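Local coordinates for YfkN protein (Bacillus subtilis subsp. subtilis, PDB 3GVE) that belongs to the calcineurin-like phosphoesterase family and holds a manganese and a magnesium ion side by side through aspartate, histidine and asparagine side chains, at residues 10-16 with 54-60; 285-291 with 307-313; 111-115 with 179-183. The contacts are given in a common frame with arbitrary orientation. Residue numbers count along the deposited sequence, not the author numbering.

Interaction 1: 10-16 with 54-60; sequences VHLSILA and NPNTLLV
Two asparagine amides converge on one carbonyl where this parallel strand pair begins: Asn54 ND2 and Asn56 ND2 each donate to His11 O, both at 3.1 Å. The pair, strand 10-16 beside 57-60, is an edge of the sheet in the calcineurin-like phosphoesterase fold; helix 40-53 lies between them in the chain, making this a beta-alpha-beta crossover. Both strands are extended (phi -95 to -141°, psi 111 to 154°), with axes 4.6 Å apart at closest and 22° from parallel. Ser13 pairs with Thr57, Ile14 with Leu58, Leu15 with Leu59 and Ala16 with Val60, CA-CA 4.7 to 4.9 Å. The ladder runs Ser13 N to Asn56 O 2.9 Å, Leu58 N to Ser13 O 2.9 Å, Leu15 N to Leu58 O 2.8 Å and Val60 N to Leu15 O 2.9 Å. Ile14, Leu58 (both m,t), Ala16 and Val60 share one apolar face, with Ile14 CG2 to Val60 CG2 4.1 Å and Leu58 reaching strand 160-170; Leu15 and Leu59 share the other, where Leu59 meets helix 40-53. Asn suits the entry because it bonds both ways: Asn54 OD1 accepts from Asn56 N at 2.9 Å in an Asx turn, and Asn56 centres an inverse gamma turn. Asn56 ND2 also bonds Ile154 O. Ser13 OG bonds Asp291 OD1 and accepts from Asn54 ND2 at 3.0 Å.

Interaction 2: 285-291 with 307-313; sequences KYLGVID and KGSIESI
In this antiparallel pair, strands 286-291 and 307-312, both extended (phi -78 to -153°, psi 117 to 161°), approach to 4.5 Å between axes at 156°. Three hydrogen-bonded pairs satisfy each other's N and O: Leu287 N to Glu311 O 2.9 Å and Glu311 N to Leu287 O 3.0 Å; Val289 N to Ser309 O and Ser309 N to Val289 O, both 2.9 Å; Asp291 N to Lys307 O 2.9 Å and Lys307 N to Asp291 O 3.0 Å. Ile313 N to Lys285 O, 3.1 Å, extends the ladder. A water lies within hydrogen-bonding distance of Val289 O and Asp291 OD2 (2.9 Å each) and bonds Ser309 OG at 2.7 Å, so small polar Ser309 (p) fits there. Asp291 OD1 bonds His11 and Ser13; Glu311 bonds His50 and bridges to Lys49. In the non-hydrogen-bonded pair Tyr286-Ser312, the tyrosine ring (chi1 m) receives Ser312 CB 3.9 Å from its centroid, a CH-pi contact. The arrangement is a beta hairpin forming one edge of the four-stranded sheet.

Interaction 3: 111-115 with 179-183; sequences FNYGL and DKKNL
Asn112 ND2 donates to Asp179 OD2 at 2.8 Å, the shortest bond between loop 111-115 and segment 179-183, while Asn112 OD1 accepts a hydrogen bond with His109 ND1; an amide can thus serve a carboxylate and an imidazole at once. Asn182 ND2 donates to Phe111 O at 3.2 Å and, more weakly, to Asn112 O at 3.2 Å, with a further weak bond to Asp179 OD1 at 3.2 Å. The Asn182 carboxamide (chi1 m) therefore points into the type I turn Phe111-Gly114, which is closed by Gly114 N to Phe111 O at 3.2 Å. Gly114, at phi/psi 96/161°, is the N-cap before helix 115-123; a side chain at these angles would jam against the preceding carbonyl, so glycine is the natural occupant. Asp179 occupies the N-cap position of helix 180-183 but spends its carboxylate on Asn112, weakly on Asn182, and on a water 2.7 Å from Asp179 OD1, not on a capping bond. A second water accepts from Leu115 N at 3.0 Å and donates to Asn182 O at 2.8 Å, joining the two helix-associated backbones.

Beyond the polar group, apolar side chains close the contact: Leu183 CD2 (m,t) lies 4.0 Å from Phe111 CD1 and 3.8 Å from Leu115 CD2. The side chain of Asn112 is about 9 Å from the bound magnesium, so the loop lies close to the metal site, whose ligand Asn108 is nearby in sequence. Ile175 and Met176 of helix 175-178 pack on Leu183, Tyr143 adjoins Phe111 and Leu115, and Tyr113 turns to helix 70-85.

Overall arrangement
Interactions 1 and 2 are neighbours, their centres 12 Å apart, in one four-stranded sheet ordered 57-61, 9-17, 286-297, 300-312. Strands 9-17 and 286-297 join them, through Ile14 N to Ile290 O at 2.8 Å and the probable hydrogen bond His11 NE2 to Asp291 OD1 at 2.8 Å, so a strand from the start of the chain lies beside one from its last quarter. Interaction 3 stands apart, across the centre of the chain, its centre 34 Å from that of interaction 1 and 31 Å from that of interaction 2. Along the sequence the order is 1, 3, 2. The sheet contacts build the framework, whereas interaction 3 joins a loop to a short helix near the metal site.

Interaction 1: 10-16 with 54-60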
# COMPACT_ATOMS: atom_id res chain seq x y z
N VAL A 10 15.19 37.97 -6.12
CA VAL A 10 15.84 36.70 -5.73
C VAL A 10 14.97 35.53 -6.23
O VAL A 10 13.82 35.46 -5.91
CB VAL A 10 16.02 36.59 -4.22
CG1 VAL A 10 16.61 35.26 -3.87
CG2 VAL A 10 16.93 37.76 -3.67
N HIS A 11 15.54 34.61 -7.00
CA HIS A 11 14.79 33.42 -7.37
C HIS A 11 15.13 32.32 -6.36
O HIS A 11 16.25 31.86 -6.35
CB HIS A 11 15.13 33.01 -8.81
CG HIS A 11 14.46 31.75 -9.25
ND1 HIS A 11 14.94 31.00 -10.30
CD2 HIS A 11 13.37 31.09 -8.79
CE1 HIS A 11 14.17 29.95 -10.49
NE2 HIS A 11 13.22 29.97 -9.57
N LEU A 12 14.18 31.95 -5.52
CA LEU A 12 14.37 30.89 -4.55
C LEU A 12 13.57 29.66 -5.01
O LEU A 12 12.42 29.77 -5.38
CB LEU A 12 13.86 31.38 -3.18
CG LEU A 12 13.90 30.37 -2.04
CD1 LEU A 12 15.35 29.97 -1.75
CD2 LEU A 12 13.25 30.96 -0.80
N SER A 13 14.22 28.50 -5.04
CA SER A 13 13.54 27.26 -5.40
C SER A 13 13.44 26.37 -4.17
O SER A 13 14.37 26.28 -3.40
CB SER A 13 14.33 26.52 -6.47
OG SER A 13 14.31 27.23 -7.68
N ILE A 14 12.30 25.73 -4.00
CA ILE A 14 12.10 24.80 -2.91
C ILE A 14 11.78 23.45 -3.52
O ILE A 14 10.83 23.33 -4.26
CB ILE A 14 10.92 25.23 -2.00
CG1 ILE A 14 11.14 26.64 -1.43
CG2 ILE A 14 10.73 24.24 -0.85
CD1 ILE A 14 9.85 27.33 -1.07
N LEU A 15 12.58 22.45 -3.20
CA LEU A 15 12.34 21.07 -3.65
C LEU A 15 11.77 20.27 -2.49
O LEU A 15 12.21 20.44 -1.37
CB LEU A 15 13.65 20.45 -4.11
CG LEU A 15 14.48 21.27 -5.10
CD1 LEU A 15 15.73 20.48 -5.47
CD2 LEU A 15 13.68 21.63 -6.35
N ALA A 16 10.80 19.39 -2.76
CA ALA A 16 10.07 18.71 -1.69
C ALA A 16 9.76 17.25 -1.96
O ALA A 16 9.29 16.91 -3.06
CB ALA A 16 8.76 19.44 -1.39
N ASN A 54 19.65 26.07 -10.00
CA ASN A 54 19.58 27.29 -9.20
C ASN A 54 20.37 27.17 -7.91
O ASN A 54 20.05 26.33 -7.09
CB ASN A 54 18.10 27.59 -8.88
CG ASN A 54 17.90 28.88 -8.10
OD1 ASN A 54 18.83 29.60 -7.79
ND2 ASN A 54 16.65 29.18 -7.79
N PRO A 55 21.36 28.00 -7.67
CA PRO A 55 22.08 27.95 -6.40
C PRO A 55 21.20 28.19 -5.16
O PRO A 55 21.49 27.65 -4.11
CB PRO A 55 23.12 29.07 -6.55
CG PRO A 55 23.22 29.28 -8.00
CD PRO A 55 21.88 29.05 -8.56
N ASN A 56 20.15 28.99 -5.31
CA ASN A 56 19.25 29.27 -4.19
C ASN A 56 18.19 28.19 -4.09
O ASN A 56 17.04 28.41 -4.39
CB ASN A 56 18.56 30.64 -4.37
CG ASN A 56 19.52 31.79 -4.64
OD1 ASN A 56 20.55 31.93 -4.02
ND2 ASN A 56 19.12 32.64 -5.54
N THR A 57 18.59 27.01 -3.67
CA THR A 57 17.67 25.87 -3.60
C THR A 57 17.63 25.27 -2.20
O THR A 57 18.66 24.96 -1.59
CB THR A 57 18.03 24.79 -4.65
OG1 THR A 57 17.85 25.34 -5.96
CG2 THR A 57 17.13 23.58 -4.51
N LEU A 58 16.42 25.12 -1.69
CA LEU A 58 16.16 24.45 -0.43
C LEU A 58 15.54 23.10 -0.72
O LEU A 58 14.89 22.94 -1.73
CB LEU A 58 15.20 25.29 0.41
CG LEU A 58 15.68 26.72 0.67
CD1 LEU A 58 14.54 27.49 1.32
CD2 LEU A 58 16.94 26.72 1.56
N LEU A 59 15.73 22.16 0.21
CA LEU A 59 15.21 20.80 0.08
C LEU A 59 14.52 20.40 1.39
O LEU A 59 15.09 20.44 2.45
CB LEU A 59 16.35 19.84 -0.26
CG LEU A 59 16.02 18.34 -0.25
CD1 LEU A 59 14.98 17.98 -1.32
CD2 LEU A 59 17.31 17.54 -0.45
N VAL A 60 13.26 20.02 1.27
CA VAL A 60 12.43 19.70 2.45
C VAL A 60 11.68 18.39 2.27
O VAL A 60 11.34 18.01 1.17
CB VAL A 60 11.43 20.84 2.77
CG1 VAL A 60 12.19 22.16 2.99
CG2 VAL A 60 10.40 21.01 1.66

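Interaction 2: 285-291 with 307-313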
# COMPACT_ATOMS: atom_id res chain seq x y z
N LYS A 285 7.77 9.04 -6.14
CA LYS A 285 7.39 8.99 -7.56
C LYS A 285 7.45 10.34 -8.30
O LYS A 285 7.55 10.38 -9.51
CB LYS A 285 6.01 8.34 -7.72
CG LYS A 285 5.98 6.85 -7.34
CD LYS A 285 4.55 6.30 -7.31
CE LYS A 285 4.50 4.83 -6.88
NZ LYS A 285 3.08 4.37 -6.87
N TYR A 286 7.39 11.42 -7.53
CA TYR A 286 7.48 12.78 -8.05
C TYR A 286 8.31 13.60 -7.07
O TYR A 286 8.39 13.27 -5.89
CB TYR A 286 6.09 13.40 -8.14
CG TYR A 286 5.26 12.98 -9.32
CD1 TYR A 286 5.05 13.84 -10.38
CD2 TYR A 286 4.66 11.74 -9.37
CE1 TYR A 286 4.27 13.47 -11.48
CE2 TYR A 286 3.88 11.35 -10.45
CZ TYR A 286 3.70 12.22 -11.49
OH TYR A 286 2.93 11.84 -12.57
N LEU A 287 8.92 14.67 -7.57
CA LEU A 287 9.53 15.71 -6.75
C LEU A 287 8.67 16.97 -6.88
O LEU A 287 8.26 17.34 -7.97
CB LEU A 287 10.93 16.02 -7.26
CG LEU A 287 11.71 17.05 -6.44
CD1 LEU A 287 12.02 16.48 -5.07
CD2 LEU A 287 12.99 17.45 -7.18
N GLY A 288 8.40 17.63 -5.76
CA GLY A 288 7.71 18.91 -5.78
C GLY A 288 8.71 20.03 -5.99
O GLY A 288 9.81 19.99 -5.46
N VAL A 289 8.31 21.04 -6.74
CA VAL A 289 9.18 22.17 -7.06
C VAL A 289 8.37 23.45 -6.96
O VAL A 289 7.44 23.64 -7.70
CB VAL A 289 9.79 22.03 -8.49
CG1 VAL A 289 10.73 23.20 -8.79
CG2 VAL A 289 10.51 20.70 -8.65
N ILE A 290 8.76 24.31 -6.03
CA ILE A 290 8.17 25.64 -5.94
C ILE A 290 9.22 26.70 -6.25
O ILE A 290 10.29 26.70 -5.69
CB ILE A 290 7.56 25.89 -4.55
CG1 ILE A 290 6.32 25.01 -4.37
CG2 ILE A 290 7.24 27.35 -4.34
CD1 ILE A 290 5.65 25.14 -3.01
N ASP A 291 8.87 27.60 -7.16
CA ASP A 291 9.73 28.74 -7.50
C ASP A 291 9.09 29.99 -6.93
O ASP A 291 7.92 30.24 -7.12
CB ASP A 291 9.90 28.84 -9.02
CG ASP A 291 10.69 27.67 -9.58
OD1 ASP A 291 11.88 27.58 -9.30
OD2 ASP A 291 10.09 26.83 -10.26
N LYS A 307 5.37 29.77 -8.57
CA LYS A 307 4.84 28.66 -9.35
C LYS A 307 5.02 27.38 -8.53
O LYS A 307 6.07 27.23 -7.90
CB LYS A 307 5.61 28.54 -10.66
CG LYS A 307 5.11 27.45 -11.61
CD LYS A 307 5.96 27.43 -12.89
CE LYS A 307 5.73 26.20 -13.71
NZ LYS A 307 4.43 26.21 -14.32
N GLY A 308 4.02 26.48 -8.53
CA GLY A 308 4.15 25.12 -8.01
C GLY A 308 4.07 24.12 -9.13
O GLY A 308 3.12 24.21 -9.96
N SER A 309 4.96 23.17 -9.18
CA SER A 309 4.94 22.12 -10.19
C SER A 309 5.45 20.83 -9.62
O SER A 309 6.06 20.82 -8.52
CB SER A 309 5.83 22.54 -11.38
OG SER A 309 7.15 22.75 -11.06
N ILE A 310 5.15 19.73 -10.26
CA ILE A 310 5.69 18.46 -9.82
C ILE A 310 6.32 17.81 -11.03
O ILE A 310 5.89 18.03 -12.14
CB ILE A 310 4.64 17.55 -9.17
CG1 ILE A 310 3.42 17.39 -10.10
CG2 ILE A 310 4.19 18.11 -7.81
CD1 ILE A 310 2.38 16.40 -9.59
N GLU A 311 7.34 17.00 -10.81
CA GLU A 311 8.04 16.33 -11.90
C GLU A 311 8.14 14.86 -11.56
O GLU A 311 8.54 14.51 -10.48
CB GLU A 311 9.44 16.93 -12.08
CG GLU A 311 10.25 16.24 -13.17
CD GLU A 311 11.55 16.96 -13.52
OE1 GLU A 311 12.14 17.63 -12.67
OE2 GLU A 311 11.98 16.80 -14.65
N SER A 312 7.78 14.01 -12.50
CA SER A 312 7.85 12.56 -12.32
C SER A 312 9.27 12.02 -12.48
O SER A 312 10.05 12.53 -13.25
CB SER A 312 6.97 11.86 -13.36
OG SER A 312 7.40 12.15 -14.67
N ILE A 313 9.59 10.96 -11.74
CA ILE A 313 10.84 10.24 -11.99
C ILE A 313 10.71 9.45 -13.29
O ILE A 313 11.69 9.25 -13.98
CB ILE A 313 11.27 9.31 -10.83
CG1 ILE A 313 10.20 8.26 -10.50
CG2 ILE A 313 11.62 10.14 -9.61
CD1 ILE A 313 10.67 7.16 -9.55
O HOH W 1 7.65 25.22 -10.16

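Interaction 3: 111-115 with 179-183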
# COMPACT_ATOMS: atom_id res chain seq x y z
N PHE A 111 4.45 8.37 14.10
CA PHE A 111 4.04 8.04 15.46
C PHE A 111 3.79 6.55 15.70
O PHE A 111 3.55 6.15 16.81
CB PHE A 111 2.78 8.84 15.82
CG PHE A 111 3.02 10.33 15.85
CD1 PHE A 111 3.52 10.92 16.99
CD2 PHE A 111 2.79 11.11 14.74
CE1 PHE A 111 3.77 12.28 17.02
CE2 PHE A 111 3.05 12.45 14.76
CZ PHE A 111 3.53 13.03 15.89
N ASN A 112 3.85 5.76 14.63
CA ASN A 112 3.47 4.34 14.69
C ASN A 112 4.34 3.50 15.63
O ASN A 112 3.92 2.49 16.13
CB ASN A 112 3.55 3.67 13.31
CG ASN A 112 2.48 4.11 12.31
OD1 ASN A 112 2.54 3.68 11.18
ND2 ASN A 112 1.53 4.93 12.71
N TYR A 113 5.58 3.93 15.85
CA TYR A 113 6.53 3.16 16.66
C TYR A 113 6.73 3.78 18.05
O TYR A 113 7.64 3.39 18.77
CB TYR A 113 7.85 3.03 15.91
CG TYR A 113 7.75 2.23 14.63
CD1 TYR A 113 6.92 1.13 14.56
CD2 TYR A 113 8.48 2.57 13.52
CE1 TYR A 113 6.82 0.40 13.40
CE2 TYR A 113 8.38 1.82 12.35
CZ TYR A 113 7.55 0.74 12.31
OH TYR A 113 7.46 0.01 11.16
N GLY A 114 5.87 4.72 18.40
CA GLY A 114 5.91 5.32 19.73
C GLY A 114 6.67 6.62 19.80
O GLY A 114 7.47 6.93 18.94
N LEU A 115 6.43 7.39 20.84
CA LEU A 115 7.02 8.71 21.01
C LEU A 115 8.53 8.67 21.25
O LEU A 115 9.24 9.53 20.79
CB LEU A 115 6.33 9.46 22.15
CG LEU A 115 4.88 9.90 21.87
CD1 LEU A 115 4.17 10.33 23.16
CD2 LEU A 115 4.83 11.06 20.86
N ASP A 179 -3.18 6.33 16.21
CA ASP A 179 -2.17 5.91 17.18
C ASP A 179 -2.66 6.13 18.62
O ASP A 179 -1.93 6.55 19.50
CB ASP A 179 -0.82 6.61 16.93
CG ASP A 179 0.12 5.75 16.12
OD1 ASP A 179 0.38 4.61 16.53
OD2 ASP A 179 0.59 6.20 15.07
N LYS A 180 -3.93 5.81 18.84
CA LYS A 180 -4.53 5.88 20.17
C LYS A 180 -3.67 5.21 21.28
O LYS A 180 -3.40 5.80 22.30
CB LYS A 180 -5.93 5.28 20.15
CG LYS A 180 -6.68 5.43 21.47
CD LYS A 180 -8.17 5.16 21.30
CE LYS A 180 -8.89 5.13 22.62
NZ LYS A 180 -8.67 3.80 23.22
N LYS A 181 -3.21 3.99 21.04
CA LYS A 181 -2.42 3.28 22.04
C LYS A 181 -1.14 4.03 22.39
O LYS A 181 -0.78 4.16 23.54
CB LYS A 181 -2.11 1.84 21.59
CG LYS A 181 -1.33 1.01 22.60
CD LYS A 181 -1.23 -0.45 22.16
CE LYS A 181 -1.39 -1.43 23.33
NZ LYS A 181 -1.10 -2.85 22.96
N ASN A 182 -0.46 4.55 21.37
CA ASN A 182 0.81 5.26 21.61
C ASN A 182 0.66 6.68 22.11
O ASN A 182 1.60 7.24 22.65
CB ASN A 182 1.66 5.31 20.33
CG ASN A 182 2.28 3.99 19.98
OD1 ASN A 182 2.50 3.16 20.84
ND2 ASN A 182 2.58 3.80 18.70
N LEU A 183 -0.51 7.28 21.91
CA LEU A 183 -0.66 8.71 22.12
C LEU A 183 -1.66 9.16 23.19
O LEU A 183 -1.49 10.22 23.75
CB LEU A 183 -0.99 9.42 20.81
CG LEU A 183 0.05 9.20 19.69
CD1 LEU A 183 -0.39 10.03 18.48
CD2 LEU A 183 1.44 9.62 20.15
O HOH W 2 0.55 2.22 15.34
O HOH W 3 4.28 6.44 22.64